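Local coordinates for protein delta-aminolevulinic acid dehydratase (Toxoplasma gondii ME49, PDB 3OBK) that probably catalyses the condensation of two molecules of 5-aminolevulinic acid to porphobilinogen, an early step of tetrapyrrole biosynthesis, at residues L276-I279 with R280-S283; L208-S211 with C212-A215. One frame throughout, in Å; residues are numbered along the deposited sequence.

Along the chain, interaction 2 comes first: 208-211 and 212-215 follow each other directly, on the barrel strand 206-213 and the residues just beyond it. Helices 220-226 and 247-258 and strand 263-267 follow before helix 273-282, whose last turns hold interaction 1, between 276-279 and 280-283. Both are local, so neither closes a long loop; they stand in series, without nesting or crossing, their centres about 13 Å apart. Interaction 2 carries a lysine to the porphobilinogen at the barrel mouth, while interaction 1 belongs to the outer helical layer. The two meet where Ile279 CG1 packs on Cys212 SG at 4.1 Å, joining helix to strand.

Interaction 1 of 2, residues L276-I279 with R280-S283; sequences LAKI and REKS
Lys278 and Glu281 form an i to i+3 salt bridge on the last turns of helix 273-282, the crossover helix of the beta-alpha-beta unit between strands 263-267 and 287-291 of the TIM barrel. Lys278 NZ reaches Glu281 OE1 at 2.8 Å, on the syn side of the carboxylate but 34° out of its plane. The lysine chain bends at chi2 (50°) and chi3, so that it crosses the extended glutamate at a slant and brings NZ to OE1. Lys278 NZ also has a salt-bridge partner in Glu281 of a second subunit, tying this turn into the octamer. Lys282 runs beside Lys278 in the same direction, with Lys282 CE 3.8 Å from Lys278 CD; their like-charged NZ atoms stay 5.1 Å apart, and the nearby carboxylate may ease that repulsion. Beneath the side chains run the i to i+4 backbone bonds, such as Arg280 N to Leu276 O at 2.9 Å. Buried Ile279 packs on Ala253 of helix 247-258 and on Met287 of strand 287-291, so this side chain links the helix to both elements. Ser283, the first residue to leave helical geometry, turns its hydroxyl to Leu285 N. Its own backbone N closes the final turn on Ile279 O at 2.8 Å, and Ser283 CB sits 3.1 Å from that same oxygen.

Interaction 2 of 2, residues L208-S211 with C212-A215; sequences LAYS and CKYA. With PBG (3-[5-(aminomethyl)-4-(carboxymethyl)-1H-pyrrol-3-yl]propanoic acid), chain L.
Tyr210 and Lys213 lie near each other at the end of strand 206-213, with Lys213 CD approaching Tyr210 CD2 obliquely at 4.3 Å. Lys213 NZ stands 5.4 Å from the centroid of the tyrosine ring, a long cation-pi contact that is at most weakly attractive. The stronger contact of Lys213 NZ is polar: it donates to O1A of the porphobilinogen carboxymethyl group at 2.8 Å. The lysine reaches it because CG lies opposite the backbone N (chi1 171°) and every later torsion is near 180°, giving a straight arm into the pocket. Ser183 O accepts a second bond from Lys213 NZ, and Tyr219 adds a cation-pi contact. Lys267 NZ lies close to Lys213 NZ. In this enzyme family a pair of active-site lysines forms Schiff bases with the substrates, consistent with this placement.

Behind the lysine, the strand direction breaks at Cys212, and Cys212 SG packs 3.8 Å from Ser211 CB. Ser211 OG is held by Asp256 OD2, from helix 247-258, while Tyr210 O is held by Arg189. Backbone bonds from Ala209 to Met263 and Met265 and from Cys212 to Lys267 join the segment to strand 263-267, and Leu208 pairs with Val180 of strand 179-182. Tyr210 touches Cys181 of strand 179-182 and Met265 of strand 263-267, while Cys212 leans on Val275 of helix 273-282.

Interaction 1 of 2, residues L276-I279 with R280-S283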
# COMPACT_ATOMS: atom_id res chain seq x y z
N LEU A 276 9.88 -17.31 1.90
CA LEU A 276 10.79 -16.63 2.80
C LEU A 276 10.67 -15.13 2.63
O LEU A 276 10.48 -14.43 3.62
CB LEU A 276 12.24 -17.09 2.56
CG LEU A 276 13.34 -16.51 3.42
CD1 LEU A 276 13.18 -16.89 4.89
CD2 LEU A 276 14.70 -16.98 2.92
N ALA A 277 10.76 -14.63 1.40
CA ALA A 277 10.70 -13.18 1.15
C ALA A 277 9.35 -12.62 1.53
O ALA A 277 9.26 -11.52 2.06
CB ALA A 277 11.01 -12.83 -0.27
N LYS A 278 8.29 -13.36 1.26
CA LYS A 278 6.96 -12.81 1.49
C LYS A 278 6.72 -12.67 2.99
O LYS A 278 6.26 -11.63 3.43
CB LYS A 278 5.89 -13.65 0.83
CG LYS A 278 4.46 -13.15 1.07
CD LYS A 278 4.26 -11.62 0.79
CE LYS A 278 3.60 -11.33 -0.57
NZ LYS A 278 3.98 -9.95 -1.08
N ILE A 279 7.10 -13.69 3.76
CA ILE A 279 6.94 -13.66 5.21
C ILE A 279 7.86 -12.62 5.82
O ILE A 279 7.50 -11.95 6.75
CB ILE A 279 7.15 -15.04 5.87
CG1 ILE A 279 6.14 -16.05 5.30
CG2 ILE A 279 6.99 -14.94 7.39
CD1 ILE A 279 4.66 -15.54 5.22
N ARG A 280 9.05 -12.46 5.26
CA ARG A 280 9.94 -11.37 5.69
C ARG A 280 9.31 -9.99 5.56
O ARG A 280 9.52 -9.14 6.39
CB ARG A 280 11.21 -11.38 4.86
CG ARG A 280 12.21 -10.27 5.20
CD ARG A 280 12.37 -10.14 6.69
NE ARG A 280 13.76 -9.95 7.05
CZ ARG A 280 14.32 -8.77 7.33
NH1 ARG A 280 13.62 -7.63 7.31
NH2 ARG A 280 15.62 -8.77 7.66
N GLU A 281 8.57 -9.79 4.48
CA GLU A 281 7.97 -8.51 4.16
C GLU A 281 6.88 -8.19 5.17
O GLU A 281 6.75 -7.08 5.60
CB GLU A 281 7.40 -8.58 2.73
CG GLU A 281 6.73 -7.33 2.18
CD GLU A 281 6.33 -7.46 0.68
OE1 GLU A 281 6.11 -8.62 0.21
OE2 GLU A 281 6.21 -6.40 -0.01
N LYS A 282 6.14 -9.21 5.58
CA LYS A 282 4.97 -9.04 6.44
C LYS A 282 5.23 -9.26 7.95
O LYS A 282 4.54 -8.68 8.79
CB LYS A 282 3.81 -9.91 5.91
CG LYS A 282 2.89 -9.09 4.93
CD LYS A 282 2.44 -9.79 3.65
CE LYS A 282 2.35 -8.77 2.46
NZ LYS A 282 1.28 -7.68 2.54
N SER A 283 6.25 -10.03 8.32
CA SER A 283 6.50 -10.31 9.72
C SER A 283 7.31 -9.22 10.39
O SER A 283 8.06 -8.49 9.73
CB SER A 283 7.29 -11.59 9.86
OG SER A 283 7.33 -11.97 11.21

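Interaction 2 of 2, residues L208-S211 with C212-A215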
# COMPACT_ATOMS: atom_id res chain seq x y z
N LEU A 208 11.76 -21.21 18.30
CA LEU A 208 11.94 -21.03 16.87
C LEU A 208 10.82 -21.82 16.16
O LEU A 208 10.85 -23.06 16.10
CB LEU A 208 13.33 -21.48 16.46
CG LEU A 208 13.82 -21.64 15.00
CD1 LEU A 208 13.19 -20.69 14.00
CD2 LEU A 208 15.36 -21.54 15.00
N ALA A 209 9.81 -21.11 15.69
CA ALA A 209 8.61 -21.77 15.16
C ALA A 209 8.85 -22.10 13.71
O ALA A 209 9.19 -21.23 12.93
CB ALA A 209 7.37 -20.87 15.33
N TYR A 210 8.69 -23.36 13.35
CA TYR A 210 8.64 -23.73 11.93
C TYR A 210 7.23 -23.40 11.47
O TYR A 210 6.34 -24.19 11.68
CB TYR A 210 8.90 -25.21 11.74
CG TYR A 210 10.31 -25.67 11.92
CD1 TYR A 210 10.86 -25.82 13.16
CD2 TYR A 210 11.08 -26.04 10.83
CE1 TYR A 210 12.18 -26.30 13.32
CE2 TYR A 210 12.38 -26.51 10.97
CZ TYR A 210 12.94 -26.64 12.23
OH TYR A 210 14.24 -27.13 12.37
N SER A 211 7.01 -22.21 10.89
CA SER A 211 5.66 -21.79 10.46
C SER A 211 5.30 -22.35 9.13
O SER A 211 4.20 -22.85 8.97
CB SER A 211 5.54 -20.29 10.32
OG SER A 211 5.92 -19.68 11.50
N CYS A 212 6.20 -22.20 8.17
CA CYS A 212 5.95 -22.59 6.80
C CYS A 212 6.89 -23.74 6.43
O CYS A 212 7.95 -23.54 5.85
CB CYS A 212 6.14 -21.38 5.88
SG CYS A 212 5.38 -19.87 6.55
N LYS A 213 6.51 -24.94 6.84
CA LYS A 213 7.28 -26.15 6.60
C LYS A 213 6.48 -27.00 5.63
O LYS A 213 5.35 -27.35 5.92
CB LYS A 213 7.50 -26.92 7.89
CG LYS A 213 8.11 -28.27 7.63
CD LYS A 213 8.55 -28.92 8.92
CE LYS A 213 9.29 -30.19 8.63
NZ LYS A 213 9.83 -30.73 9.85
N TYR A 214 7.08 -27.32 4.49
CA TYR A 214 6.33 -27.93 3.41
C TYR A 214 6.46 -29.46 3.39
O TYR A 214 7.43 -30.01 3.85
CB TYR A 214 6.75 -27.29 2.08
CG TYR A 214 6.20 -25.88 1.94
CD1 TYR A 214 6.83 -24.80 2.52
CD2 TYR A 214 5.01 -25.66 1.26
CE1 TYR A 214 6.29 -23.49 2.40
CE2 TYR A 214 4.49 -24.38 1.12
CZ TYR A 214 5.13 -23.31 1.70
OH TYR A 214 4.58 -22.07 1.55
N ALA A 215 5.42 -30.13 2.89
CA ALA A 215 5.42 -31.59 2.74
C ALA A 215 6.38 -31.98 1.64
O ALA A 215 5.98 -32.40 0.59
CB ALA A 215 4.00 -32.11 2.43
CHA PBG L . 11.37 -33.70 12.00
C1A PBG L . 12.39 -33.03 11.15
C2A PBG L . 12.64 -33.28 9.80
C3A PBG L . 13.67 -32.43 9.44
C4A PBG L . 13.95 -31.64 10.54
NA PBG L . 13.19 -32.04 11.57
C5A PBG L . 12.08 -34.37 8.92
C6A PBG L . 10.66 -34.26 8.57
O1A PBG L . 9.94 -33.52 9.29
O2A PBG L . 10.19 -34.96 7.64
C7A PBG L . 14.33 -32.39 8.12
C8A PBG L . 15.60 -31.63 8.02
C9A PBG L . 16.43 -31.82 6.82
O3A PBG L . 17.62 -31.55 6.91
O4A PBG L . 16.07 -32.49 5.84
N1 PBG L . 10.29 -32.91 12.50